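Local coordinates for protein Fdc1 (Candida dubliniensis, PDB 4ZAD) that probably decarboxylates ferulic, p-coumaric and cinnamic acid reversibly to their vinyl derivatives, with prenylated FMN and manganese as cofactors, at residues 105-110 and 341-346; 129-134 and 310-315. All blocks are in the same frame, centred on the assembly; numbering follows the deposited sequence.

Interaction 1 (105-110 and 341-346); sequences FLVANR and ETKYLI
Val107, in the last turn of helix 99-108, brings its CA within 5.2 Å of the CA of Tyr344 on helix 334-347, and the backbones approach most closely there. Its CG2, anti to the carbonyl carbon, rests 3.7 Å from CB of Lys343 and also meets the backbone N of Tyr344, while the polar end of Lys343 turns to Asp104 and Asp358. The second half of the contact is carried by Arg110, just beyond the point where Asn109 leaves helical geometry. Arg110 CB lies over one face of the Tyr344 ring, 3.5 Å from the centroid and 17° off the normal, a CH-pi contact. The Arg110 chain then bends at chi2 and chi3, and CD2 of the Tyr344 ring lies over one face of the Arg110 guanidinium, toward its rim, 3.2 Å from NH2; the two planes are 47° apart. Helix 334-347 belongs to the UbiD C-terminal family region, and the salt bridge of Arg110 with Glu341 ties the end of helix 99-108 to it. The grip is side-on and bidentate: Arg110 NE gives a nearly straight bond (168°) to the syn lone pair of Glu341 OE1 at 2.7 Å, and Arg110 NH2 a more bent one, tilted out of both planes, to Glu341 OE2 at 3.0 Å. Carboxylate and guanidinium are nearly coplanar, which fits a paired bond of this kind. Glu341 lies about 8 Å from the prenylated flavin, side chain to cofactor, and Tyr243 of helix 240-247 packs against Arg110.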
# COMPACT_ATOMS: atom_id res chain seq x y z
N PHE A 105 -15.95 16.82 12.55
CA PHE A 105 -16.39 18.20 12.63
C PHE A 105 -17.36 18.57 11.48
O PHE A 105 -18.39 19.21 11.73
CB PHE A 105 -15.19 19.12 12.70
CG PHE A 105 -15.56 20.57 12.83
CD1 PHE A 105 -16.05 21.07 14.02
CD2 PHE A 105 -15.41 21.43 11.74
CE1 PHE A 105 -16.38 22.43 14.14
CE2 PHE A 105 -15.76 22.78 11.84
CZ PHE A 105 -16.24 23.29 13.04
N LEU A 106 -17.02 18.16 10.26
CA LEU A 106 -17.88 18.38 9.09
C LEU A 106 -19.19 17.60 9.26
O LEU A 106 -20.26 18.15 9.15
CB LEU A 106 -17.17 17.99 7.80
CG LEU A 106 -15.90 18.74 7.38
CD1 LEU A 106 -15.01 17.86 6.46
CD2 LEU A 106 -16.17 20.15 6.72
N VAL A 107 -19.10 16.31 9.51
CA VAL A 107 -20.30 15.53 9.81
C VAL A 107 -21.16 16.20 10.90
O VAL A 107 -22.37 16.35 10.73
CB VAL A 107 -19.92 14.07 10.21
CG1 VAL A 107 -21.09 13.33 10.85
CG2 VAL A 107 -19.38 13.33 8.97
N ALA A 108 -20.52 16.62 11.98
CA ALA A 108 -21.22 17.20 13.13
C ALA A 108 -22.04 18.41 12.70
O ALA A 108 -23.14 18.63 13.21
CB ALA A 108 -20.26 17.59 14.19
N ASN A 109 -21.50 19.17 11.75
CA ASN A 109 -22.13 20.43 11.31
C ASN A 109 -23.04 20.31 10.06
O ASN A 109 -23.50 21.32 9.51
CB ASN A 109 -21.06 21.51 11.15
CG ASN A 109 -20.59 22.10 12.51
OD1 ASN A 109 -21.14 23.10 12.98
ND2 ASN A 109 -19.57 21.49 13.12
N ARG A 110 -23.35 19.08 9.66
CA ARG A 110 -24.23 18.81 8.51
C ARG A 110 -25.75 18.89 8.77
O ARG A 110 -26.53 18.96 7.85
CB ARG A 110 -23.87 17.46 7.83
CG ARG A 110 -22.79 17.59 6.75
CD ARG A 110 -23.32 18.21 5.47
NE ARG A 110 -24.03 17.22 4.69
CZ ARG A 110 -25.36 17.10 4.59
NH1 ARG A 110 -26.19 17.95 5.17
NH2 ARG A 110 -25.88 16.12 3.85
N GLU A 341 -18.80 13.46 3.51
CA GLU A 341 -20.21 13.38 3.16
C GLU A 341 -20.75 11.94 3.26
O GLU A 341 -21.88 11.74 3.70
CB GLU A 341 -20.51 14.00 1.81
CG GLU A 341 -22.01 14.03 1.43
CD GLU A 341 -22.84 15.11 2.14
OE1 GLU A 341 -22.38 15.70 3.14
OE2 GLU A 341 -23.99 15.35 1.70
N THR A 342 -19.98 10.93 2.90
CA THR A 342 -20.49 9.58 2.95
C THR A 342 -20.72 9.13 4.41
O THR A 342 -21.65 8.35 4.72
CB THR A 342 -19.60 8.61 2.21
OG1 THR A 342 -19.33 9.11 0.89
CG2 THR A 342 -20.27 7.23 2.12
N LYS A 343 -19.89 9.66 5.32
CA LYS A 343 -20.07 9.37 6.74
C LYS A 343 -21.40 9.99 7.15
O LYS A 343 -22.22 9.33 7.73
CB LYS A 343 -18.95 9.96 7.59
CG LYS A 343 -18.48 9.10 8.71
CD LYS A 343 -19.48 8.88 9.85
CE LYS A 343 -18.70 8.63 11.23
NZ LYS A 343 -17.58 9.68 11.55
N TYR A 344 -21.62 11.25 6.79
CA TYR A 344 -22.85 11.88 7.17
C TYR A 344 -24.03 11.07 6.66
O TYR A 344 -24.85 10.62 7.44
CB TYR A 344 -22.96 13.35 6.74
CG TYR A 344 -24.30 13.91 7.18
CD1 TYR A 344 -24.56 14.18 8.54
CD2 TYR A 344 -25.34 14.07 6.28
CE1 TYR A 344 -25.82 14.63 8.95
CE2 TYR A 344 -26.58 14.52 6.68
CZ TYR A 344 -26.82 14.79 8.01
OH TYR A 344 -28.07 15.25 8.37
N LEU A 345 -24.11 10.85 5.36
CA LEU A 345 -25.22 10.13 4.79
C LEU A 345 -25.46 8.75 5.42
O LEU A 345 -26.60 8.33 5.56
CB LEU A 345 -25.03 10.02 3.27
CG LEU A 345 -25.26 11.33 2.51
CD1 LEU A 345 -25.10 11.16 1.01
CD2 LEU A 345 -26.69 11.80 2.82
N ILE A 346 -24.40 8.07 5.82
CA ILE A 346 -24.48 6.68 6.33
C ILE A 346 -25.10 6.67 7.74
O ILE A 346 -25.95 5.87 8.08
CB ILE A 346 -23.08 6.04 6.34
CG1 ILE A 346 -22.75 5.51 4.95
CG2 ILE A 346 -23.00 4.93 7.28
CD1 ILE A 346 -21.38 4.77 4.86

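Interaction 2 (129-134 and 310-315); sequences KKHHLT and ISYRDQ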
# COMPACT_ATOMS: atom_id res chain seq x y z
N LYS A 129 -12.80 44.52 -4.47
CA LYS A 129 -13.49 45.62 -5.14
C LYS A 129 -12.61 46.86 -5.34
O LYS A 129 -13.09 47.83 -5.89
CB LYS A 129 -14.76 46.01 -4.40
CG LYS A 129 -15.91 45.02 -4.48
CD LYS A 129 -16.24 44.55 -5.89
CE LYS A 129 -17.61 43.95 -5.98
NZ LYS A 129 -18.11 43.70 -7.36
N LYS A 130 -11.34 46.84 -4.94
CA LYS A 130 -10.51 48.02 -5.14
C LYS A 130 -10.15 48.29 -6.64
O LYS A 130 -10.12 49.45 -7.07
CB LYS A 130 -9.26 47.95 -4.25
CG LYS A 130 -8.30 49.17 -4.39
CD LYS A 130 -6.96 48.97 -3.67
CE LYS A 130 -6.32 50.29 -3.26
NZ LYS A 130 -5.15 50.08 -2.32
N HIS A 131 -9.86 47.24 -7.42
CA HIS A 131 -9.50 47.38 -8.84
C HIS A 131 -10.43 46.58 -9.75
O HIS A 131 -10.85 45.48 -9.42
CB HIS A 131 -8.07 46.91 -9.14
CG HIS A 131 -7.01 47.63 -8.38
ND1 HIS A 131 -6.38 47.08 -7.28
CD2 HIS A 131 -6.45 48.85 -8.56
CE1 HIS A 131 -5.50 47.94 -6.80
NE2 HIS A 131 -5.52 49.03 -7.56
N HIS A 132 -10.66 47.13 -10.94
CA HIS A 132 -11.58 46.59 -11.94
C HIS A 132 -10.96 46.56 -13.33
O HIS A 132 -10.19 47.44 -13.67
CB HIS A 132 -12.85 47.44 -11.97
CG HIS A 132 -13.68 47.30 -10.74
ND1 HIS A 132 -13.44 48.04 -9.60
CD2 HIS A 132 -14.72 46.49 -10.45
CE1 HIS A 132 -14.31 47.70 -8.67
NE2 HIS A 132 -15.11 46.77 -9.16
N LEU A 133 -11.31 45.53 -14.10
CA LEU A 133 -11.00 45.45 -15.51
C LEU A 133 -12.30 45.16 -16.27
O LEU A 133 -13.08 44.28 -15.86
CB LEU A 133 -10.00 44.34 -15.78
CG LEU A 133 -8.54 44.50 -15.32
CD1 LEU A 133 -7.84 43.13 -15.33
CD2 LEU A 133 -7.80 45.46 -16.23
N THR A 134 -12.54 45.92 -17.36
CA THR A 134 -13.70 45.67 -18.23
C THR A 134 -13.29 44.64 -19.24
O THR A 134 -12.10 44.33 -19.36
CB THR A 134 -14.12 46.92 -19.03
OG1 THR A 134 -13.07 47.28 -19.94
CG2 THR A 134 -14.49 48.10 -18.09
N ILE A 310 -13.49 41.61 -14.24
CA ILE A 310 -12.58 41.07 -13.24
C ILE A 310 -12.37 42.16 -12.21
O ILE A 310 -12.14 43.34 -12.54
CB ILE A 310 -11.19 40.70 -13.80
CG1 ILE A 310 -11.25 39.51 -14.75
CG2 ILE A 310 -10.17 40.40 -12.64
CD1 ILE A 310 -9.90 39.23 -15.44
N SER A 311 -12.46 41.78 -10.95
CA SER A 311 -12.16 42.67 -9.85
C SER A 311 -11.05 41.96 -9.08
O SER A 311 -11.02 40.74 -9.07
CB SER A 311 -13.42 42.92 -9.00
OG SER A 311 -13.84 41.76 -8.29
N TYR A 312 -10.11 42.71 -8.51
CA TYR A 312 -8.96 42.12 -7.82
C TYR A 312 -8.30 43.10 -6.86
O TYR A 312 -8.31 44.30 -7.07
CB TYR A 312 -7.92 41.62 -8.82
CG TYR A 312 -7.32 42.71 -9.66
CD1 TYR A 312 -7.95 43.13 -10.82
CD2 TYR A 312 -6.14 43.32 -9.30
CE1 TYR A 312 -7.41 44.14 -11.59
CE2 TYR A 312 -5.59 44.35 -10.08
CZ TYR A 312 -6.24 44.75 -11.21
OH TYR A 312 -5.72 45.73 -11.98
N ARG A 313 -7.73 42.56 -5.79
CA ARG A 313 -7.14 43.39 -4.75
C ARG A 313 -5.69 43.72 -5.08
O ARG A 313 -5.15 43.25 -6.05
CB ARG A 313 -7.22 42.67 -3.41
CG ARG A 313 -6.27 41.49 -3.27
CD ARG A 313 -6.51 40.71 -1.98
NE ARG A 313 -6.54 41.56 -0.79
CZ ARG A 313 -6.98 41.17 0.39
NH1 ARG A 313 -7.43 39.95 0.55
NH2 ARG A 313 -6.98 41.99 1.41
N ASP A 314 -5.07 44.56 -4.25
CA ASP A 314 -3.64 44.80 -4.34
C ASP A 314 -2.92 43.48 -4.17
O ASP A 314 -3.19 42.73 -3.24
CB ASP A 314 -3.15 45.70 -3.19
CG ASP A 314 -3.51 47.16 -3.37
OD1 ASP A 314 -3.72 47.60 -4.52
OD2 ASP A 314 -3.55 47.87 -2.34
N GLN A 315 -2.02 43.20 -5.07
CA GLN A 315 -1.03 42.16 -4.89
C GLN A 315 -1.71 40.81 -4.75
O GLN A 315 -1.51 40.09 -3.76
CB GLN A 315 -0.13 42.48 -3.67
CG GLN A 315 0.56 43.84 -3.75
CD GLN A 315 1.87 43.85 -2.96
OE1 GLN A 315 1.88 43.63 -1.74
NE2 GLN A 315 2.97 44.09 -3.66
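His131 and Tyr312 form an antiparallel hydrogen-bonded pair between strand 131-134 and the end of strand 300-312, whose short axes run 4.8 Å apart at 162°. Tyr312 N donates to His131 O at 3.0 Å, whereas the return bond from His131 N to Tyr312 O is weak. His131 ND1 adds a second weak approach to Tyr312 O, which lies near the plane of the imidazole. The next hydrogen-bonded pair is tighter: Leu133 N reaches Ile310 O at 2.8 Å, Ile310 N answers to Leu133 O, and both donors lie in the carbonyl planes of their acceptors. Between them, at the non-hydrogen-bonded pair His132 and Ser311, the alpha carbons close to 4.5 Å; CA of Ser311 makes a CA-H...O contact with His131 O, and CA of His132 one with Ile310 O. The other edge of Ser311 is bonded to Val271 of strand 270-277, and its OG pairs with His128. On the face shared by His131, Leu133, Ile310 and Tyr312, the phenol ring of Tyr312 takes CB of His131 over one face, 3.7 Å from its centroid. The His131 and Tyr312 rings are nearly parallel (19°) but offset, with little overlap. Tyr312 OH is satisfied by Asp63, and Leu133 CD1 touches CE1 of the same ring. Just before strand 131-134, the extended chain of Lys130 places NZ 2.7 Å from OD2 of Asp314, beyond the end of strand 300-312, a salt bridge met on the syn side of the carboxylate, while OD1 of Asp314 lies at the edge of the His131 ring. Such a ladder, with strand 131-134 laid antiparallel on the end of strand 300-312, belongs to the antiparallel sheet of the FMN-binding, Rift-related domain of UbiD enzymes.

The centres of the two contacts are 37 Å apart and their nearest atoms about 22 Å, so they do not touch. Along the chain the order is 105-110, 129-134, 310-315 and 341-346: both segments of interaction 2 fall between those of interaction 1. Interaction 2 closes a strand pair within the flavin-binding domain, whereas interaction 1 joins helix 99-108, which precedes that sheet in sequence, to helix 334-347, which follows it. The two ends of the long insertion that holds interaction 2 therefore meet at interaction 1. Interaction 1 lies near the cofactor and manganese; interaction 2 is an element of the sheet away from the cofactor and metal sites.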